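Local structure of cadherin-5 (Gallus gallus, 3PPE) at residues M7-R10 and E11-S15; S26-N30 and K31-Y35; H74-R78 and R79-S83. The protein mediates calcium-dependent, homophilic adhesion between endothelial cells and helps couple actin fibres to their junctions, this chain being its two outermost extracellular cadherin domains, EC1 and EC2. All blocks are in the same frame, centred on the assembly; numbering follows the deposited sequence.

All three contacts lie in the first cadherin domain and reach one sheet, whose strands run in the order 6-10, 82-95, 68-77, 33-39. Contacts 2 and 3 sit side by side at one end of it, their centres about 9 Å apart, and meet through backbone bonding between strands 33-39 and 68-77. Contact 1 lies about 28 Å from contact 2 between centres, where strand 6-10 ends at the calcium ions. It is partly buried and works through metal ligation, waters and a small apolar touch. Contact 2 is a surface turn held by amide and hydroxyl bonds, whereas contact 3, partly buried, is a hairpin end built round a salt bridge.

Contact 1. Residues M7-R10 and E11-S15; sequences MHIR and EEIDS. With CA (calcium ion), chain C; CA (calcium ion), chain E.
Ile13 folds back over the end of strand 6-10, where its CD1 lies 3.2 Å from the carbonyl O of Arg10 and, in one of the two conformers of Ile9, 3.8 Å from CG1 of that residue. The apolar part is small: the two isoleucines cross at about a right angle, and His19 of the next strand touches both. With CG1 set beside its own backbone N (chi1 -64°), Ile13 also lays that atom over one face of the Arg10 guanidinium, 3.9 Å from NH2 and offset toward the rim. Cutting Ile13 back to an alanine would probably strip this aliphatic cover from the Arg10 guanidinium and leave the group freer to turn.

Polar links across the bend run through water. One molecule donates to Arg10 O and accepts from Ile13 N; a second donates to Glu11 O, but its unusually short approach to Arg10 NE is doubtful.

The remaining bonds are to metal. Glu11 bridges two calcium ions, OE1 binding one at 2.4 Å and OE2 the other at 2.3 Å, and Glu12 OE1 joins the first at 2.5 Å. Asp62, Glu64 and Asp99 complete the protein ligands of that site. Arg63 is a further polar partner of Glu11, and Arg60 forms a salt bridge with Glu12. Two carboxylates in sequence thus bring negative charge to the EC1-EC2 junction, consistent with calcium being needed to balance it and stiffen the link between domains.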
loop_
_atom_site.group_PDB
_atom_site.type_symbol
_atom_site.label_atom_id
_atom_site.label_comp_id
_atom_site.label_asym_id
_atom_site.label_seq_id
_atom_site.Cartn_x
_atom_site.Cartn_y
_atom_site.Cartn_z
ATOM N N MET A 7 9.249 -2.981 -0.073
ATOM C CA MET A 7 7.848 -2.720 0.233
ATOM C C MET A 7 7.868 -1.729 1.389
ATOM O O MET A 7 8.854 -1.641 2.116
ATOM C CB MET A 7 7.122 -4.006 0.656
ATOM C CG MET A 7 7.115 -5.102 -0.420
ATOM S SD MET A 7 6.070 -6.464 0.030
ATOM C CE MET A 7 6.405 -7.561 -1.347
ATOM N N HIS A 8 6.781 -0.977 1.549
ATOM C CA HIS A 8 6.691 0.057 2.585
ATOM C C HIS A 8 5.365 -0.094 3.240
ATOM O O HIS A 8 4.349 -0.275 2.585
ATOM C CB HIS A 8 6.816 1.489 2.000
ATOM C CG HIS A 8 8.055 1.683 1.206
ATOM N ND1 HIS A 8 8.147 1.301 -0.121
ATOM C CD2 HIS A 8 9.284 2.130 1.561
ATOM C CE1 HIS A 8 9.377 1.522 -0.555
ATOM N NE2 HIS A 8 10.087 2.023 0.446
ATOM N N ILE A 9 5.410 -0.034 4.553
ATOM C CA ILE A 9 4.204 -0.035 5.376
ATOM C C ILE A 9 4.369 0.979 6.514
ATOM O O ILE A 9 5.404 1.057 7.155
ATOM C CB ILE A 9 3.844 -1.446 5.919
ATOM C CG1 ILE A 9 2.640 -1.366 6.874
ATOM C CG2 ILE A 9 5.070 -2.149 6.555
ATOM C CD1 ILE A 9 1.971 -2.695 7.197
ATOM N N ARG A 10 3.333 1.781 6.718
ATOM C CA ARG A 10 3.311 2.807 7.745
ATOM C C ARG A 10 3.318 2.207 9.139
ATOM O O ARG A 10 2.654 1.204 9.388
ATOM C CB ARG A 10 2.060 3.673 7.517
ATOM C CG ARG A 10 2.184 5.106 8.030
ATOM C CD ARG A 10 0.959 5.970 7.673
ATOM N NE ARG A 10 -0.241 5.654 8.463
ATOM C CZ ARG A 10 -1.356 5.068 8.007
ATOM N NH1 ARG A 10 -1.468 4.685 6.728
ATOM N NH2 ARG A 10 -2.374 4.849 8.847
ATOM N N GLU A 11 4.063 2.808 10.077
ATOM C CA GLU A 11 4.013 2.344 11.458
ATOM C C GLU A 11 2.753 2.820 12.134
ATOM O O GLU A 11 2.126 3.786 11.684
ATOM C CB GLU A 11 5.233 2.829 12.259
ATOM C CG GLU A 11 5.285 4.363 12.358
ATOM C CD GLU A 11 6.202 4.873 13.459
ATOM O OE1 GLU A 11 6.408 4.163 14.474
ATOM O OE2 GLU A 11 6.709 5.999 13.303
ATOM N N GLU A 12 2.384 2.120 13.214
ATOM C CA GLU A 12 1.314 2.561 14.153
ATOM C C GLU A 12 -0.089 2.661 13.513
ATOM O O GLU A 12 -0.907 3.504 13.875
ATOM C CB GLU A 12 1.692 3.903 14.823
ATOM C CG GLU A 12 3.119 3.979 15.382
ATOM C CD GLU A 12 3.392 3.100 16.599
ATOM O OE1 GLU A 12 4.501 3.236 17.158
ATOM O OE2 GLU A 12 2.570 2.261 17.021
ATOM N N ILE A 13 -0.347 1.780 12.552
ATOM C CA ILE A 13 -1.634 1.746 11.868
ATOM C C ILE A 13 -2.737 1.240 12.792
ATOM O O ILE A 13 -2.620 0.168 13.385
ATOM C CB ILE A 13 -1.583 0.857 10.611
ATOM C CG1 ILE A 13 -0.615 1.444 9.583
ATOM C CG2 ILE A 13 -2.972 0.699 10.013
ATOM C CD1 ILE A 13 -0.285 0.501 8.445
ATOM N N ASP A 14 -3.807 2.019 12.909
ATOM C CA ASP A 14 -4.748 1.867 14.013
ATOM C C ASP A 14 -6.135 1.483 13.506
ATOM O O ASP A 14 -7.105 1.484 14.262
ATOM C CB ASP A 14 -4.826 3.156 14.833
ATOM C CG ASP A 14 -5.610 4.247 14.129
ATOM O OD1 ASP A 14 -6.192 3.968 13.061
ATOM O OD2 ASP A 14 -5.642 5.384 14.646
ATOM N N SER A 15 -6.219 1.157 12.220
ATOM C CA SER A 15 -7.365 0.427 11.689
ATOM C C SER A 15 -7.189 -1.078 11.861
ATOM O O SER A 15 -6.122 -1.546 12.257
ATOM C CB SER A 15 -7.578 0.767 10.212
ATOM O OG SER A 15 -6.395 0.548 9.462
HETATM CA CA CA C . 6.489 4.717 16.762
HETATM CA CA CA E . 7.942 7.649 14.403
HETATM O O HOH W 1 1.541 -0.416 11.547
HETATM O O HOH W 2 -0.160 5.338 10.923
HETATM O O HOH W 3 -3.769 5.055 11.242
HETATM O O HOH W 4 6.904 5.592 19.026
#

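Contact 2. Residues S26-N30 and K31-Y35; sequences SSVGN and KNAMY
Tyr35 reaches across the mouth of the loop to Ser26 and presents the edge of its ring, the backbone N of Ser26 lying in the ring plane. That N-H donates to Tyr35 OH over 3.0 Å in a nearly straight bond, while Ser26 CB rests 4.1 Å from CE2. Ser26 turns its hydroxyl forward along the chain: OG accepts from Val28 N, an ST turn, and also bonds Glu85.

At the far end Asn30 and Asn32 cross at about a right angle, their amide planes 80° apart. Asn30 holds CG opposite its backbone N (chi1 -171°), which brings OD1 forward over the turn to take the N-H of Asn32 at 2.9 Å; the donor stands 25° off the carbonyl plane. A weak bond from Ala33 N to Asn30 O follows, and Ala33 CB loosely meets Val28 CG2 at 4.4 Å.

The turn leads into strand 33-39 at the border of the sheet. Val28 and Ala33 pack on Ile75 of strand 68-77, Asn30 ND2 forms a hydrogen bond with Asp77 OD1, and Trp2 of the second subunit packs on Ser26 and Tyr35, placing the loop at the domain-swapped dimer interface.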
loop_
_atom_site.group_PDB
_atom_site.type_symbol
_atom_site.label_atom_id
_atom_site.label_comp_id
_atom_site.label_asym_id
_atom_site.label_seq_id
_atom_site.Cartn_x
_atom_site.Cartn_y
_atom_site.Cartn_z
ATOM N N SER A 26 6.364 -12.834 -9.504
ATOM C CA SER A 26 7.251 -13.637 -10.357
ATOM C C SER A 26 6.570 -13.817 -11.687
ATOM O O SER A 26 5.363 -13.973 -11.731
ATOM C CB SER A 26 7.453 -15.032 -9.781
ATOM O OG SER A 26 7.875 -15.942 -10.797
ATOM N N SER A 27 7.344 -13.793 -12.766
ATOM C CA SER A 27 6.792 -14.000 -14.110
ATOM C C SER A 27 6.438 -15.446 -14.425
ATOM O O SER A 27 5.954 -15.529 -15.554
ATOM C CB SER A 27 7.757 -13.421 -15.138
ATOM O OG SER A 27 8.886 -14.261 -15.273
ATOM N N VAL A 28 6.712 -16.508 -13.676
ATOM C CA VAL A 28 6.262 -17.844 -14.048
ATOM C C VAL A 28 4.741 -17.948 -13.997
ATOM O O VAL A 28 4.076 -17.153 -13.334
ATOM C CB VAL A 28 6.870 -18.921 -13.130
ATOM C CG1 VAL A 28 8.330 -18.606 -12.838
ATOM C CG2 VAL A 28 6.073 -19.030 -11.839
ATOM N N GLY A 29 4.196 -18.934 -14.704
ATOM C CA GLY A 29 2.775 -18.970 -14.992
ATOM C C GLY A 29 2.277 -20.394 -14.847
ATOM O O GLY A 29 1.148 -20.710 -15.225
ATOM N N ASN A 30 3.124 -21.259 -14.299
ATOM C CA ASN A 30 2.657 -22.423 -13.553
ATOM C C ASN A 30 1.713 -22.000 -12.433
ATOM O O ASN A 30 2.111 -21.298 -11.504
ATOM C CB ASN A 30 3.929 -23.036 -12.965
ATOM C CG ASN A 30 3.683 -24.392 -12.334
ATOM O OD1 ASN A 30 2.556 -24.724 -11.967
ATOM N ND2 ASN A 30 4.740 -25.184 -12.202
ATOM N N LYS A 31 0.460 -22.432 -12.528
ATOM C CA LYS A 31 -0.554 -22.064 -11.547
ATOM C C LYS A 31 -0.716 -23.148 -10.486
ATOM O O LYS A 31 -1.677 -23.138 -9.716
ATOM C CB LYS A 31 -1.894 -21.798 -12.235
ATOM C CG LYS A 31 -2.231 -20.324 -12.391
ATOM C CD LYS A 31 -2.756 -20.022 -13.786
ATOM C CE LYS A 31 -2.599 -18.550 -14.129
ATOM N NZ LYS A 31 -3.371 -17.678 -13.201
ATOM N N ASN A 32 0.230 -24.080 -10.451
ATOM C CA ASN A 32 0.531 -24.821 -9.232
ATOM C C ASN A 32 1.548 -24.099 -8.355
ATOM O O ASN A 32 2.032 -24.651 -7.366
ATOM C CB ASN A 32 1.031 -26.227 -9.570
ATOM C CG ASN A 32 0.226 -26.883 -10.675
ATOM O OD1 ASN A 32 0.516 -26.707 -11.858
ATOM N ND2 ASN A 32 -0.792 -27.644 -10.293
ATOM N N ALA A 33 1.869 -22.863 -8.724
ATOM C CA ALA A 33 2.902 -22.078 -8.005
ATOM C C ALA A 33 2.354 -21.357 -6.767
ATOM O O ALA A 33 1.188 -20.908 -6.762
ATOM C CB ALA A 33 3.522 -21.068 -8.936
ATOM N N MET A 34 3.195 -21.272 -5.732
ATOM C CA MET A 34 2.894 -20.535 -4.523
ATOM C C MET A 34 4.078 -19.650 -4.130
ATOM O O MET A 34 5.220 -20.105 -4.151
ATOM C CB MET A 34 2.662 -21.500 -3.367
ATOM C CG MET A 34 1.374 -22.313 -3.415
ATOM S SD MET A 34 1.461 -23.401 -1.984
ATOM C CE MET A 34 3.231 -23.875 -2.024
ATOM N N TYR A 35 3.775 -18.424 -3.710
ATOM C CA TYR A 35 4.738 -17.510 -3.133
ATOM C C TYR A 35 4.991 -17.903 -1.686
ATOM O O TYR A 35 4.054 -18.109 -0.920
ATOM C CB TYR A 35 4.216 -16.066 -3.208
ATOM C CG TYR A 35 4.083 -15.527 -4.602
ATOM C CD1 TYR A 35 2.865 -15.561 -5.272
ATOM C CD2 TYR A 35 5.174 -14.950 -5.259
ATOM C CE1 TYR A 35 2.736 -15.042 -6.567
ATOM C CE2 TYR A 35 5.048 -14.426 -6.571
ATOM C CZ TYR A 35 3.845 -14.488 -7.215
ATOM O OH TYR A 35 3.721 -13.968 -8.498
#

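Contact 3. Residues H74-R78 and R79-S83; sequences HIIDR and RNNRS
Asp77 faces Arg79 across the turn with its carboxylate nearly coplanar with the guanidinium, the two planes 9° apart. Its CB, the first atom of the side chain, lies 3.1 Å from Asn80 OD1. CG lies trans to the main-chain nitrogen (chi1 -162°), a setting that carries the carboxylate over the turn to the edge of the guanidinium. There OD1 takes NH2 of Arg79 at 2.8 Å and OD2 takes NE at 3.0 Å, both through syn lone pairs: a side-on, two-nitrogen salt bridge that fixes the rotation of both groups. OD2 also accepts the backbone N of Arg79 at 3.0 Å, this time on its anti side and 18° out of the carboxylate plane. OD1 also accepts a hydrogen bond from a water that in turn accepts from Asn80 ND2. The buried carboxylate is thus well supplied with donors, which would be expected to favour its charged form.

These residues close the beta hairpin that joins strands 68-77 and 82-95 in the EC1 domain. The backbone of Asp77 serves the same turn: its O accepts from both Asn80 N and Asn81 N, and its N donates to Arg82 O at 2.9 Å. Asn80 adds an Asx turn, OD1 accepting from Arg82 N with the donor above the carbonyl plane.

Further down the hairpin Ile76 and Ser83 form an antiparallel non-hydrogen-bonded pair. Ile76 CD1 touches Ser83 OG at 3.3 Å, and its CG2 packs on CA of Asn81. A water joins Ser83 OG to ND1 of His74, in the plane of the imidazole, whose NE2 bonds Glu38 of strand 33-39.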
loop_
_atom_site.group_PDB
_atom_site.type_symbol
_atom_site.label_atom_id
_atom_site.label_comp_id
_atom_site.label_asym_id
_atom_site.label_seq_id
_atom_site.Cartn_x
_atom_site.Cartn_y
_atom_site.Cartn_z
ATOM N N HIS A 74 10.308 -16.691 -2.525
ATOM C CA HIS A 74 10.417 -17.791 -3.477
ATOM C C HIS A 74 9.123 -17.970 -4.266
ATOM O O HIS A 74 8.157 -17.233 -4.066
ATOM C CB HIS A 74 10.776 -19.090 -2.755
ATOM C CG HIS A 74 11.797 -18.917 -1.672
ATOM N ND1 HIS A 74 13.015 -19.563 -1.687
ATOM C CD2 HIS A 74 11.780 -18.172 -0.541
ATOM C CE1 HIS A 74 13.704 -19.223 -0.612
ATOM N NE2 HIS A 74 12.978 -18.381 0.100
ATOM N N ILE A 75 9.113 -18.951 -5.161
ATOM C CA ILE A 75 7.874 -19.418 -5.771
ATOM C C ILE A 75 7.944 -20.908 -6.090
ATOM O O ILE A 75 8.817 -21.352 -6.836
ATOM C CB ILE A 75 7.553 -18.640 -7.062
ATOM C CG1 ILE A 75 6.153 -18.997 -7.565
ATOM C CG2 ILE A 75 8.596 -18.928 -8.130
ATOM C CD1 ILE A 75 5.636 -18.071 -8.644
ATOM N N ILE A 76 7.019 -21.673 -5.521
ATOM C CA ILE A 76 7.198 -23.113 -5.380
ATOM C C ILE A 76 6.058 -23.879 -6.045
ATOM O O ILE A 76 4.887 -23.543 -5.869
ATOM C CB ILE A 76 7.287 -23.529 -3.900
ATOM C CG1 ILE A 76 8.430 -22.786 -3.205
ATOM C CG2 ILE A 76 7.473 -25.034 -3.780
ATOM C CD1 ILE A 76 9.786 -23.030 -3.831
ATOM N N ASP A 77 6.409 -24.907 -6.810
ATOM C CA ASP A 77 5.425 -25.855 -7.317
ATOM C C ASP A 77 4.892 -26.747 -6.201
ATOM O O ASP A 77 5.607 -27.604 -5.682
ATOM C CB ASP A 77 6.031 -26.713 -8.430
ATOM C CG ASP A 77 4.978 -27.404 -9.273
ATOM O OD1 ASP A 77 5.176 -27.516 -10.501
ATOM O OD2 ASP A 77 3.952 -27.836 -8.707
ATOM N N ARG A 78 3.631 -26.539 -5.835
ATOM C CA ARG A 78 3.053 -27.195 -4.669
ATOM C C ARG A 78 2.717 -28.653 -4.966
ATOM O O ARG A 78 2.373 -29.416 -4.064
ATOM C CB ARG A 78 1.800 -26.451 -4.202
ATOM C CG ARG A 78 0.660 -26.465 -5.207
ATOM C CD ARG A 78 -0.333 -25.347 -4.930
ATOM N NE ARG A 78 -1.609 -25.858 -4.440
ATOM C CZ ARG A 78 -1.825 -26.256 -3.191
ATOM N NH1 ARG A 78 -0.847 -26.203 -2.298
ATOM N NH2 ARG A 78 -3.020 -26.708 -2.833
ATOM N N ARG A 79 2.821 -29.032 -6.235
ATOM C CA ARG A 79 2.748 -30.436 -6.623
ATOM C C ARG A 79 3.947 -31.215 -6.096
ATOM O O ARG A 79 3.792 -32.276 -5.490
ATOM C CB ARG A 79 2.663 -30.566 -8.146
ATOM C CG ARG A 79 1.417 -29.945 -8.754
ATOM C CD ARG A 79 1.416 -30.079 -10.267
ATOM N NE ARG A 79 2.540 -29.377 -10.879
ATOM C CZ ARG A 79 2.837 -29.427 -12.174
ATOM N NH1 ARG A 79 2.092 -30.148 -13.000
ATOM N NH2 ARG A 79 3.881 -28.756 -12.643
ATOM N N ASN A 80 5.143 -30.684 -6.332
ATOM C CA ASN A 80 6.368 -31.460 -6.183
ATOM C C ASN A 80 7.414 -30.730 -5.347
ATOM O O ASN A 80 8.533 -31.214 -5.173
ATOM C CB ASN A 80 6.947 -31.815 -7.554
ATOM C CG ASN A 80 7.220 -30.592 -8.406
ATOM O OD1 ASN A 80 7.290 -29.471 -7.901
ATOM N ND2 ASN A 80 7.379 -30.801 -9.708
ATOM N N ASN A 81 7.042 -29.563 -4.830
ATOM C CA ASN A 81 7.923 -28.796 -3.958
ATOM C C ASN A 81 9.221 -28.399 -4.654
ATOM O O ASN A 81 10.253 -28.220 -4.007
ATOM C CB ASN A 81 8.230 -29.582 -2.682
ATOM C CG ASN A 81 7.171 -29.394 -1.613
ATOM O OD1 ASN A 81 6.949 -28.284 -1.131
ATOM N ND2 ASN A 81 6.510 -30.483 -1.237
ATOM N N ARG A 82 9.161 -28.265 -5.975
ATOM C CA ARG A 82 10.275 -27.718 -6.740
ATOM C C ARG A 82 10.288 -26.194 -6.682
ATOM O O ARG A 82 9.248 -25.549 -6.816
ATOM C CB ARG A 82 10.207 -28.188 -8.194
ATOM C CG ARG A 82 11.369 -27.719 -9.054
ATOM C CD ARG A 82 11.296 -28.308 -10.453
ATOM N NE ARG A 82 11.019 -27.290 -11.462
ATOM C CZ ARG A 82 11.931 -26.458 -11.952
ATOM N NH1 ARG A 82 13.185 -26.520 -11.528
ATOM N NH2 ARG A 82 11.590 -25.563 -12.869
ATOM N N SER A 83 11.473 -25.626 -6.482
ATOM C CA SER A 83 11.663 -24.186 -6.615
ATOM C C SER A 83 11.678 -23.765 -8.081
ATOM O O SER A 83 12.482 -24.259 -8.872
ATOM C CB SER A 83 12.961 -23.752 -5.931
ATOM O OG SER A 83 12.897 -23.970 -4.533
HETATM O O HOH W 5 13.296 -21.425 -3.735
HETATM O O HOH W 6 7.449 -28.600 -11.396
#